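Long-range contacts in putative sodium:solute symporter (Proteus mirabilis, PDB 5NV9), which uses the sodium gradient to drive uptake of the sialic acid N-acetylneuraminic acid, taking in two sodium ions with each substrate molecule: residues V54-L59 with A340-S345; G47-V52 with V178-V183; E113-V118 with K429-G434; A433-V438 with I475-F480. All coordinates share one frame; numbering follows the deposited sequence.

How the contacts relate
From the N terminus, helix 47-58 supplies the first segments of contacts 2 and 1 in turn. Segment 113-118 follows and opens contact 3. Contact 2 closes first, on helix 155-203, and contact 1 later, on helix 328-361, so the two cross; their centres are about 10 Å apart, and both touch the second sodium ion. Contact 3 crosses both and closes at 429-434, with its centre about 32 Å from that of contact 1. Contact 4 begins there, sharing Ala433 and Gly434, and closes a 36-residue, mostly helical connection at 475-480. Contacts 1 and 2 tie core helices round the ions, contacts 3 and 4 the cytoplasmic ends of helices 118-151, 433-452 and 459-475.

Contact 1: residues V54-L59 with A340-S345; sequences VFATTL and AQSSIS. With NA (sodium ion), chain B; NA (sodium ion), chain C; SLB (N-acetyl-beta-neuraminic acid), chain D.
Ala56, Thr57 and Leu59 meet Ser342 and Ser343 around the Na2 site of the LeuT fold, where the segment axes of 54-58 and 340-345 cross at -96°. Ser343 can be followed outward. Its CB lies 3.5 Å from Thr57 O, and chi1 of -69° sets OG beside its own backbone N. From there OG does two jobs: it binds the first sodium ion at 2.4 Å and donates its proton to Thr57 O, 2.8 Å away. That donor stands 50° out of the Thr57 carbonyl plane, so the bond comes in over the peptide. Ser342 OG is a second hydroxyl ligand and hydrogen-bonds to Ala338 O. Leu59 is the first residue to leave helical geometry, and its O binds the ion at 2.3 Å; Ala56 O does so at 2.1 Å, and Ala339 completes the shell. On the other face of helix 47-58, Thr58 OG1 and O8 of the bound sialic acid share a hydrogen bond of 2.7 Å. Substrate and ion are therefore held by adjacent residues of one helix end. Ser342 also serves the second site, Na3, where its O sits 2.4 Å from the other sodium ion.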
# COMPACT_ATOMS: atom_id res chain seq x y z
N VAL A 54 -4.93 -0.24 -8.45
CA VAL A 54 -3.97 -1.13 -7.73
C VAL A 54 -2.72 -0.29 -7.45
O VAL A 54 -2.24 -0.29 -6.37
CB VAL A 54 -3.52 -2.36 -8.58
CG1 VAL A 54 -2.29 -3.01 -7.97
CG2 VAL A 54 -4.60 -3.39 -8.74
N PHE A 55 -2.22 0.43 -8.46
CA PHE A 55 -1.02 1.31 -8.32
C PHE A 55 -1.26 2.37 -7.23
O PHE A 55 -0.41 2.58 -6.37
CB PHE A 55 -0.63 1.93 -9.67
CG PHE A 55 0.59 2.84 -9.63
CD1 PHE A 55 1.85 2.32 -9.46
CD2 PHE A 55 0.46 4.24 -9.81
CE1 PHE A 55 2.96 3.13 -9.42
CE2 PHE A 55 1.57 5.05 -9.78
CZ PHE A 55 2.82 4.50 -9.60
N ALA A 56 -2.44 3.00 -7.25
CA ALA A 56 -2.75 4.11 -6.31
C ALA A 56 -3.01 3.59 -4.88
O ALA A 56 -2.69 4.26 -3.93
CB ALA A 56 -3.92 4.95 -6.78
N THR A 57 -3.56 2.40 -4.77
CA THR A 57 -3.73 1.67 -3.48
C THR A 57 -2.34 1.42 -2.87
O THR A 57 -2.14 1.71 -1.73
CB THR A 57 -4.54 0.34 -3.69
OG1 THR A 57 -5.89 0.62 -4.08
CG2 THR A 57 -4.57 -0.62 -2.41
N THR A 58 -1.37 0.91 -3.64
CA THR A 58 -0.06 0.52 -3.04
C THR A 58 0.84 1.71 -2.76
O THR A 58 1.57 1.73 -1.77
CB THR A 58 0.71 -0.50 -3.91
OG1 THR A 58 0.90 0.06 -5.21
CG2 THR A 58 -0.03 -1.81 -4.04
N LEU A 59 0.76 2.74 -3.61
CA LEU A 59 1.65 3.91 -3.52
C LEU A 59 0.98 5.01 -2.75
O LEU A 59 0.07 5.64 -3.25
CB LEU A 59 1.99 4.46 -4.91
CG LEU A 59 3.23 5.35 -4.97
CD1 LEU A 59 3.77 5.45 -6.40
CD2 LEU A 59 2.96 6.73 -4.42
N ALA A 340 -2.01 9.77 -0.42
CA ALA A 340 -2.50 9.34 0.89
C ALA A 340 -3.92 8.73 0.82
O ALA A 340 -4.14 7.58 1.25
CB ALA A 340 -2.47 10.52 1.79
N GLN A 341 -4.86 9.49 0.25
CA GLN A 341 -6.26 9.12 0.18
C GLN A 341 -6.61 7.91 -0.68
O GLN A 341 -7.48 7.16 -0.34
CB GLN A 341 -7.08 10.32 -0.25
CG GLN A 341 -7.08 11.40 0.84
CD GLN A 341 -7.82 12.66 0.45
OE1 GLN A 341 -7.72 13.14 -0.68
NE2 GLN A 341 -8.56 13.25 1.43
N SER A 342 -5.94 7.71 -1.80
CA SER A 342 -6.17 6.56 -2.56
C SER A 342 -5.76 5.28 -1.77
O SER A 342 -6.27 4.23 -2.02
CB SER A 342 -5.37 6.63 -3.87
OG SER A 342 -4.01 6.95 -3.62
N SER A 343 -4.81 5.38 -0.87
CA SER A 343 -4.38 4.21 -0.05
C SER A 343 -5.30 4.02 1.15
O SER A 343 -5.72 2.88 1.46
CB SER A 343 -2.91 4.43 0.39
OG SER A 343 -2.05 4.32 -0.77
N ILE A 344 -5.66 5.15 1.79
CA ILE A 344 -6.61 5.13 2.90
C ILE A 344 -8.01 4.56 2.48
O ILE A 344 -8.61 3.69 3.19
CB ILE A 344 -6.78 6.49 3.53
CG1 ILE A 344 -5.49 6.92 4.22
CG2 ILE A 344 -7.92 6.49 4.54
CD1 ILE A 344 -5.53 8.36 4.63
N SER A 345 -8.50 4.99 1.33
CA SER A 345 -9.83 4.59 0.94
C SER A 345 -9.85 3.08 0.67
O SER A 345 -10.80 2.37 1.07
CB SER A 345 -10.24 5.36 -0.28
OG SER A 345 -9.44 4.94 -1.39
NA NA B . -2.17 5.85 -2.58
NA NA C . -8.26 3.51 -3.06
C1 SLB D . 3.70 2.78 -0.17
C2 SLB D . 4.28 1.47 -0.62
C3 SLB D . 5.49 1.15 0.23
C4 SLB D . 6.28 -0.07 -0.29
C5 SLB D . 6.70 0.30 -1.72
C6 SLB D . 5.45 0.62 -2.57
C7 SLB D . 5.75 1.03 -4.02
C8 SLB D . 4.49 1.35 -4.77
C9 SLB D . 4.77 1.59 -6.26
C10 SLB D . 8.72 -0.64 -2.78
C11 SLB D . 9.17 -1.76 -3.69
N5 SLB D . 7.46 -0.79 -2.34
O1A SLB D . 4.08 3.85 -0.77
O1B SLB D . 2.88 2.77 0.82
O2 SLB D . 3.30 0.40 -0.54
O4 SLB D . 7.47 -0.32 0.53
O6 SLB D . 4.72 1.70 -1.98
O7 SLB D . 6.56 2.21 -4.06
O8 SLB D . 3.55 0.29 -4.63
O9 SLB D . 5.26 0.40 -6.93
O10 SLB D . 9.42 0.35 -2.52

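Contact 2: residues G47-V52 with V178-V183; sequences GWAAGV and VIWTDV. With NA (sodium ion), chain C.
Beside the Na3 sodium site, Ala49 and Val52 of helix 47-58 pack on Trp180 and Val183 of helix 155-203, with the Trp48 indole reaching across to them. The short axes approach to 8.5 Å and cross at 74°. Ala49 CB stands over the face of the Trp180 six-membered ring, 3.9 Å from its centroid, a CH-pi contact only 28° off the normal. Trp48 approaches the same ring differently: the edge of Trp180 points toward the face of Trp48 in an offset edge-to-face pair, centroids 5.6 Å apart and planes at 70°. The first torsion of Trp48 places CG between its backbone N and carbonyl carbon, and CZ3 of the indole comes to rest 3.7 Å from Val183 CG1. In the LeuT fold this packing joins the cytoplasmic half of helix 47-58, the helix that farther on holds both ion and substrate, to helix 155-203. Val183 CG2 fits against Ala49 O at 3.6 Å, while Val52 CG1 lies 3.8 Å from Val183 CA. The face of helix 155-203 next to this packing carries Asp182, whose two carboxylate oxygens both bind the sodium ion, OD2 at 2.3 Å. Ser342 O, Ser345 and Ser346 complete that ion's shell, and Ser53 OG, one residue beyond Val52, hydrogen-bonds to Asp182 OD2.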
# COMPACT_ATOMS: atom_id res chain seq x y z
N GLY A 47 -10.63 -3.21 -16.79
CA GLY A 47 -9.30 -3.58 -16.42
C GLY A 47 -8.38 -2.41 -16.21
O GLY A 47 -7.69 -2.34 -15.21
N TRP A 48 -8.32 -1.51 -17.18
CA TRP A 48 -7.43 -0.37 -17.06
C TRP A 48 -7.70 0.39 -15.78
O TRP A 48 -6.77 0.78 -15.12
CB TRP A 48 -7.49 0.54 -18.26
CG TRP A 48 -8.74 1.42 -18.39
CD1 TRP A 48 -9.87 1.15 -19.11
CD2 TRP A 48 -8.92 2.72 -17.82
NE1 TRP A 48 -10.78 2.20 -18.98
CE2 TRP A 48 -10.21 3.19 -18.21
CE3 TRP A 48 -8.10 3.55 -17.02
CZ2 TRP A 48 -10.72 4.44 -17.80
CZ3 TRP A 48 -8.62 4.80 -16.62
CH2 TRP A 48 -9.92 5.22 -17.00
N ALA A 49 -8.97 0.63 -15.43
CA ALA A 49 -9.30 1.38 -14.20
C ALA A 49 -8.89 0.64 -12.88
O ALA A 49 -8.33 1.25 -11.87
CB ALA A 49 -10.80 1.67 -14.18
N ALA A 50 -9.18 -0.64 -12.86
CA ALA A 50 -8.73 -1.50 -11.72
C ALA A 50 -7.20 -1.50 -11.60
O ALA A 50 -6.67 -1.48 -10.51
CB ALA A 50 -9.28 -2.89 -11.84
N GLY A 51 -6.49 -1.47 -12.72
CA GLY A 51 -5.02 -1.45 -12.69
C GLY A 51 -4.40 -0.17 -12.19
O GLY A 51 -3.42 -0.20 -11.46
N VAL A 52 -4.97 0.97 -12.57
CA VAL A 52 -4.59 2.25 -11.96
C VAL A 52 -4.92 2.31 -10.44
O VAL A 52 -4.24 2.95 -9.60
CB VAL A 52 -5.25 3.48 -12.69
CG1 VAL A 52 -4.72 4.77 -12.04
CG2 VAL A 52 -4.85 3.48 -14.20
N VAL A 178 -14.33 4.08 -4.78
CA VAL A 178 -12.98 4.01 -4.31
C VAL A 178 -12.04 3.83 -5.52
O VAL A 178 -10.96 4.43 -5.60
CB VAL A 178 -12.81 2.82 -3.35
CG1 VAL A 178 -11.36 2.61 -3.10
CG2 VAL A 178 -13.47 3.11 -2.02
N ILE A 179 -12.47 3.01 -6.47
CA ILE A 179 -11.64 2.75 -7.64
C ILE A 179 -11.59 4.00 -8.55
O ILE A 179 -10.52 4.45 -8.99
CB ILE A 179 -12.17 1.55 -8.37
CG1 ILE A 179 -11.73 0.29 -7.62
CG2 ILE A 179 -11.69 1.54 -9.83
CD1 ILE A 179 -12.42 -0.97 -8.13
N TRP A 180 -12.72 4.60 -8.80
CA TRP A 180 -12.71 5.78 -9.70
C TRP A 180 -12.05 7.04 -9.11
O TRP A 180 -11.30 7.70 -9.85
CB TRP A 180 -14.08 6.03 -10.24
CG TRP A 180 -14.53 5.00 -11.24
CD1 TRP A 180 -15.55 4.13 -11.07
CD2 TRP A 180 -13.99 4.73 -12.55
NE1 TRP A 180 -15.68 3.33 -12.16
CE2 TRP A 180 -14.75 3.68 -13.09
CE3 TRP A 180 -12.98 5.29 -13.32
CZ2 TRP A 180 -14.52 3.15 -14.34
CZ3 TRP A 180 -12.76 4.78 -14.56
CH2 TRP A 180 -13.53 3.75 -15.07
N THR A 181 -12.21 7.32 -7.81
CA THR A 181 -11.30 8.22 -7.12
C THR A 181 -9.79 7.87 -7.19
O THR A 181 -8.95 8.78 -7.35
CB THR A 181 -11.68 8.47 -5.63
OG1 THR A 181 -11.71 7.25 -4.93
CG2 THR A 181 -13.05 9.17 -5.52
N ASP A 182 -9.46 6.58 -7.01
CA ASP A 182 -8.11 6.07 -7.18
C ASP A 182 -7.53 6.36 -8.56
O ASP A 182 -6.34 6.62 -8.65
CB ASP A 182 -7.94 4.54 -6.97
CG ASP A 182 -7.99 4.10 -5.53
OD1 ASP A 182 -7.95 4.95 -4.63
OD2 ASP A 182 -8.09 2.85 -5.29
N VAL A 183 -8.34 6.30 -9.60
CA VAL A 183 -7.88 6.52 -10.98
C VAL A 183 -7.46 7.96 -11.11
O VAL A 183 -6.39 8.27 -11.69
CB VAL A 183 -8.97 6.18 -12.03
CG1 VAL A 183 -8.59 6.62 -13.45
CG2 VAL A 183 -9.30 4.70 -12.03
NA NA C . -8.26 3.51 -3.06

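Contact 3: residues E113-V118 with K429-G434; sequences EARFDV and KRANAG
Lys429 O lies 3.3 Å from Arg115 NH2 at the start of this contact, which joins the end of helix 110-115 and the link to helix 118-151 to the turn ahead of helix 433-452 on the cytoplasmic side. Ala431 carries the polar part: its O is gripped end-on by both terminal nitrogens of Arg115, NH1 and NH2, and the distance from NH1 is 3.0 Å. Both donors reach it from the same face of the carbonyl plane, while the oxygen stays within 9° of the guanidinium plane. The Arg115 chain bends at chi2 (60°) and folds over Phe116. Its CG sits 3.7 Å above the centre of the Phe116 ring, and Phe116 CE1 in turn lies under one face of the guanidinium. Ala431 CB meets CE1 of the same ring at 3.9 Å. Asn432 presents its backbone, with C 3.5 Å from Phe116 CD1; its own side chain N-caps helix 433-452 through OD1 to Ser435 N, and its ND2 hydrogen-bonds to Ala477 O. Ala433 closes the walk, its CB 3.6 Å from Asp117 OD2. Asp117 is itself an N-cap, of helix 118-151, and forms a salt bridge with Arg119. One water donates to Asp117 OD1 and to Ala433 O, linking the two helix starts. With NE bonded to Gly425 O, the Arg115 guanidinium is met by carbonyl oxygens on two sides, which would probably help stabilise its positive charge where the residue is buried.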
# COMPACT_ATOMS: atom_id res chain seq x y z
N GLU A 113 -9.75 -20.96 3.89
CA GLU A 113 -10.70 -21.91 4.41
C GLU A 113 -10.96 -22.98 3.37
O GLU A 113 -10.96 -24.16 3.71
CB GLU A 113 -12.00 -21.28 4.89
CG GLU A 113 -13.03 -22.33 5.29
CD GLU A 113 -14.04 -21.86 6.31
OE1 GLU A 113 -14.27 -20.64 6.50
OE2 GLU A 113 -14.60 -22.75 6.98
N ALA A 114 -11.17 -22.61 2.12
CA ALA A 114 -11.34 -23.61 1.07
C ALA A 114 -10.17 -24.59 0.92
O ALA A 114 -10.38 -25.75 0.65
CB ALA A 114 -11.60 -22.94 -0.27
N ARG A 115 -8.93 -24.11 1.08
CA ARG A 115 -7.72 -24.91 0.89
C ARG A 115 -7.36 -25.68 2.16
O ARG A 115 -6.88 -26.83 2.07
CB ARG A 115 -6.55 -23.97 0.52
CG ARG A 115 -5.19 -24.62 0.40
CD ARG A 115 -5.22 -25.70 -0.69
NE ARG A 115 -3.93 -26.33 -0.80
CZ ARG A 115 -3.52 -27.32 -0.04
NH1 ARG A 115 -4.32 -27.84 0.87
NH2 ARG A 115 -2.29 -27.81 -0.18
N PHE A 116 -7.56 -25.02 3.31
CA PHE A 116 -7.15 -25.49 4.61
C PHE A 116 -8.35 -25.56 5.55
O PHE A 116 -9.25 -26.45 5.39
CB PHE A 116 -6.03 -24.57 5.18
CG PHE A 116 -4.74 -24.64 4.40
CD1 PHE A 116 -4.17 -25.86 4.08
CD2 PHE A 116 -4.07 -23.47 4.00
CE1 PHE A 116 -2.98 -25.93 3.35
CE2 PHE A 116 -2.88 -23.54 3.33
CZ PHE A 116 -2.33 -24.77 2.98
N ASP A 117 -8.44 -24.67 6.51
CA ASP A 117 -9.72 -24.58 7.26
C ASP A 117 -9.90 -23.14 7.80
O ASP A 117 -9.14 -22.25 7.42
CB ASP A 117 -9.78 -25.64 8.35
CG ASP A 117 -8.78 -25.42 9.44
OD1 ASP A 117 -8.10 -24.39 9.43
OD2 ASP A 117 -8.67 -26.29 10.32
N VAL A 118 -10.91 -22.95 8.66
CA VAL A 118 -11.23 -21.66 9.17
C VAL A 118 -10.15 -21.04 10.05
O VAL A 118 -10.10 -19.82 10.19
CB VAL A 118 -12.61 -21.71 9.91
CG1 VAL A 118 -12.51 -22.38 11.27
CG2 VAL A 118 -13.22 -20.35 10.00
N LYS A 429 0.92 -29.27 -2.67
CA LYS A 429 -0.34 -30.03 -2.72
C LYS A 429 -0.61 -30.83 -1.43
O LYS A 429 -1.76 -31.00 -1.01
CB LYS A 429 -0.33 -30.98 -3.93
CG LYS A 429 -1.60 -31.84 -4.04
CD LYS A 429 -1.71 -32.60 -5.38
CE LYS A 429 -2.84 -33.64 -5.36
NZ LYS A 429 -4.17 -33.01 -5.52
N ARG A 430 0.42 -31.32 -0.77
CA ARG A 430 0.18 -32.18 0.39
C ARG A 430 -0.07 -31.43 1.68
O ARG A 430 -0.52 -32.01 2.66
CB ARG A 430 1.32 -33.16 0.60
CG ARG A 430 1.15 -34.38 -0.27
CD ARG A 430 1.89 -34.18 -1.58
NE ARG A 430 3.25 -33.76 -1.28
CZ ARG A 430 3.78 -32.54 -1.52
NH1 ARG A 430 3.07 -31.62 -2.14
NH2 ARG A 430 5.05 -32.26 -1.14
N ALA A 431 0.17 -30.12 1.67
CA ALA A 431 -0.05 -29.37 2.85
C ALA A 431 -1.50 -29.47 3.19
O ALA A 431 -2.34 -29.57 2.27
CB ALA A 431 0.35 -27.91 2.65
N ASN A 432 -1.83 -29.39 4.49
CA ASN A 432 -3.19 -29.60 4.93
C ASN A 432 -3.47 -28.67 6.10
O ASN A 432 -2.58 -27.92 6.52
CB ASN A 432 -3.40 -31.12 5.28
CG ASN A 432 -2.30 -31.68 6.19
OD1 ASN A 432 -1.99 -31.07 7.21
ND2 ASN A 432 -1.73 -32.86 5.84
N ALA A 433 -4.69 -28.69 6.60
CA ALA A 433 -5.10 -27.79 7.66
C ALA A 433 -4.23 -27.79 8.87
O ALA A 433 -3.86 -26.76 9.47
CB ALA A 433 -6.51 -28.11 8.05
N GLY A 434 -3.87 -28.99 9.31
CA GLY A 434 -3.05 -29.08 10.46
C GLY A 434 -1.63 -28.62 10.22
O GLY A 434 -1.09 -27.95 11.04
O HOH W 1 -5.58 -24.44 8.58

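Contact 4: residues A433-V438 with I475-F480; sequences AGSAVV and ITAPLF. With LMT (dodecyl-beta-D-maltoside), chain E.
The first turns of helix 433-452 run past a short 3-10 turn, 477-479, and Ser435 CA and Ala477 CA are 5.0 Å apart, the closest CA pair. Phe480 dominates the side-chain packing. Its chi1 of -56° holds CG beside its own backbone N, and the ring lies flat on Gly434: Gly434 CA stands over the face, 3.8 Å from the centroid and just 8° off the normal, in a CH-pi contact that an absent side chain leaves room for. Leu479 CB covers the opposite face toward the rim. Phe480 CD2 reaches Ser435 N at 3.3 Å, and CZ touches Val438 CG2 at 3.6 Å. Thr476 meets the helix beside Phe480, its OG1 packed 3.4 Å from Ser435 CB; that hydroxyl hydrogen-bonds to Ala472 O, and Ser435 OG bonds to Gly473 O. Val438 and Thr476 point tip to tip, CG1 to CG2. A detergent molecule, dodecyl maltoside, lies on the surface, probably where lipid would be, its chain atom C1 3.4 Å from Phe480 CE1 and its C5 3.5 Å from Leu479 CD1. Thus the end of helix 459-475 and the turn after it clasp one flank of helix 433-452, while Ala436 packs on Leu421 and Leu424 of helix 415-427, and Ala433 and Val437 touch Arg119 of helix 118-151.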
# COMPACT_ATOMS: atom_id res chain seq x y z
N ALA A 433 -4.69 -28.69 6.60
CA ALA A 433 -5.10 -27.79 7.66
C ALA A 433 -4.23 -27.79 8.87
O ALA A 433 -3.86 -26.76 9.47
CB ALA A 433 -6.51 -28.11 8.05
N GLY A 434 -3.87 -28.99 9.31
CA GLY A 434 -3.05 -29.08 10.46
C GLY A 434 -1.63 -28.62 10.22
O GLY A 434 -1.09 -27.95 11.04
N SER A 435 -1.04 -28.98 9.10
CA SER A 435 0.31 -28.59 8.83
C SER A 435 0.43 -27.06 8.59
O SER A 435 1.45 -26.45 8.92
CB SER A 435 0.87 -29.43 7.68
OG SER A 435 0.68 -28.86 6.41
N ALA A 436 -0.61 -26.46 8.04
CA ALA A 436 -0.68 -25.01 7.95
C ALA A 436 -0.66 -24.38 9.38
O ALA A 436 0.10 -23.42 9.62
CB ALA A 436 -1.90 -24.56 7.13
N VAL A 437 -1.44 -24.94 10.34
CA VAL A 437 -1.44 -24.44 11.71
C VAL A 437 -0.07 -24.57 12.38
O VAL A 437 0.38 -23.63 12.98
CB VAL A 437 -2.56 -25.06 12.57
CG1 VAL A 437 -2.38 -24.72 14.04
CG2 VAL A 437 -3.90 -24.53 12.10
N VAL A 438 0.59 -25.74 12.28
CA VAL A 438 1.99 -25.88 12.77
C VAL A 438 2.89 -24.80 12.15
O VAL A 438 3.66 -24.14 12.84
CB VAL A 438 2.55 -27.28 12.47
CG1 VAL A 438 4.02 -27.32 12.85
CG2 VAL A 438 1.73 -28.30 13.22
N ILE A 475 7.04 -30.13 5.75
CA ILE A 475 7.58 -31.30 6.42
C ILE A 475 6.61 -32.00 7.39
O ILE A 475 6.72 -33.19 7.56
CB ILE A 475 8.97 -31.02 7.09
CG1 ILE A 475 8.88 -29.96 8.16
CG2 ILE A 475 10.00 -30.62 6.05
CD1 ILE A 475 10.23 -29.35 8.56
N THR A 476 5.69 -31.29 8.05
CA THR A 476 4.68 -31.89 8.93
C THR A 476 3.37 -32.37 8.32
O THR A 476 2.57 -32.96 9.04
CB THR A 476 4.29 -30.94 10.07
OG1 THR A 476 3.64 -29.77 9.57
CG2 THR A 476 5.52 -30.54 10.84
N ALA A 477 3.13 -32.05 7.05
CA ALA A 477 1.96 -32.55 6.28
C ALA A 477 1.63 -34.05 6.47
O ALA A 477 0.47 -34.38 6.63
CB ALA A 477 2.14 -32.23 4.79
N PRO A 478 2.64 -34.95 6.46
CA PRO A 478 2.29 -36.38 6.61
C PRO A 478 1.81 -36.79 8.00
O PRO A 478 1.30 -37.91 8.19
CB PRO A 478 3.61 -37.10 6.28
CG PRO A 478 4.42 -36.14 5.51
CD PRO A 478 4.03 -34.78 5.97
N LEU A 479 1.95 -35.90 8.97
CA LEU A 479 1.42 -36.17 10.31
C LEU A 479 -0.06 -35.94 10.55
O LEU A 479 -0.55 -36.27 11.64
CB LEU A 479 2.14 -35.29 11.32
CG LEU A 479 3.67 -35.37 11.27
CD1 LEU A 479 4.27 -34.25 12.15
CD2 LEU A 479 4.07 -36.75 11.71
N PHE A 480 -0.73 -35.32 9.59
CA PHE A 480 -2.14 -34.98 9.69
C PHE A 480 -2.90 -35.67 8.53
O PHE A 480 -2.28 -36.16 7.58
CB PHE A 480 -2.37 -33.44 9.63
CG PHE A 480 -1.62 -32.66 10.66
CD1 PHE A 480 -2.10 -32.56 11.96
CD2 PHE A 480 -0.43 -32.02 10.35
CE1 PHE A 480 -1.38 -31.90 12.92
CE2 PHE A 480 0.29 -31.34 11.32
CZ PHE A 480 -0.17 -31.31 12.61
C1B LMT E . -6.73 -38.54 13.83
C2B LMT E . -8.17 -38.79 14.25
C3B LMT E . -8.19 -39.89 15.29
C4B LMT E . -7.64 -41.15 14.65
C5B LMT E . -6.28 -40.86 13.96
C6B LMT E . -5.84 -42.05 13.12
O1B LMT E . -5.97 -38.37 15.00
O2B LMT E . -8.74 -37.57 14.78
O3B LMT E . -9.51 -40.15 15.77
O4' LMT E . -7.56 -42.16 15.68
O5B LMT E . -6.25 -39.69 13.14
O6B LMT E . -5.71 -43.09 14.09
C1' LMT E . -3.10 -35.28 15.03
C2' LMT E . -2.95 -36.39 13.98
C3' LMT E . -4.23 -37.14 13.71
C4' LMT E . -4.83 -37.55 15.04
C5' LMT E . -5.17 -36.24 15.71
C6' LMT E . -5.70 -36.20 17.09
O1' LMT E . -1.96 -34.96 15.81
O2' LMT E . -2.66 -35.91 12.67
O3' LMT E . -3.87 -38.17 12.80
O5' LMT E . -3.94 -35.68 16.09
O6' LMT E . -4.88 -35.16 17.71
C1 LMT E . -0.87 -34.54 15.04
C2 LMT E . 0.38 -35.21 15.55
C3 LMT E . 1.53 -34.47 14.89
C4 LMT E . 1.74 -33.09 15.47
C5 LMT E . 3.06 -32.56 14.96
C6 LMT E . 3.58 -31.40 15.78
C7 LMT E . 5.10 -31.41 15.63
C8 LMT E . 5.78 -30.44 16.59
C9 LMT E . 5.75 -29.01 16.06
C10 LMT E . 5.44 -27.99 17.16
C11 LMT E . 6.30 -26.75 17.00
C12 LMT E . 5.48 -25.50 17.16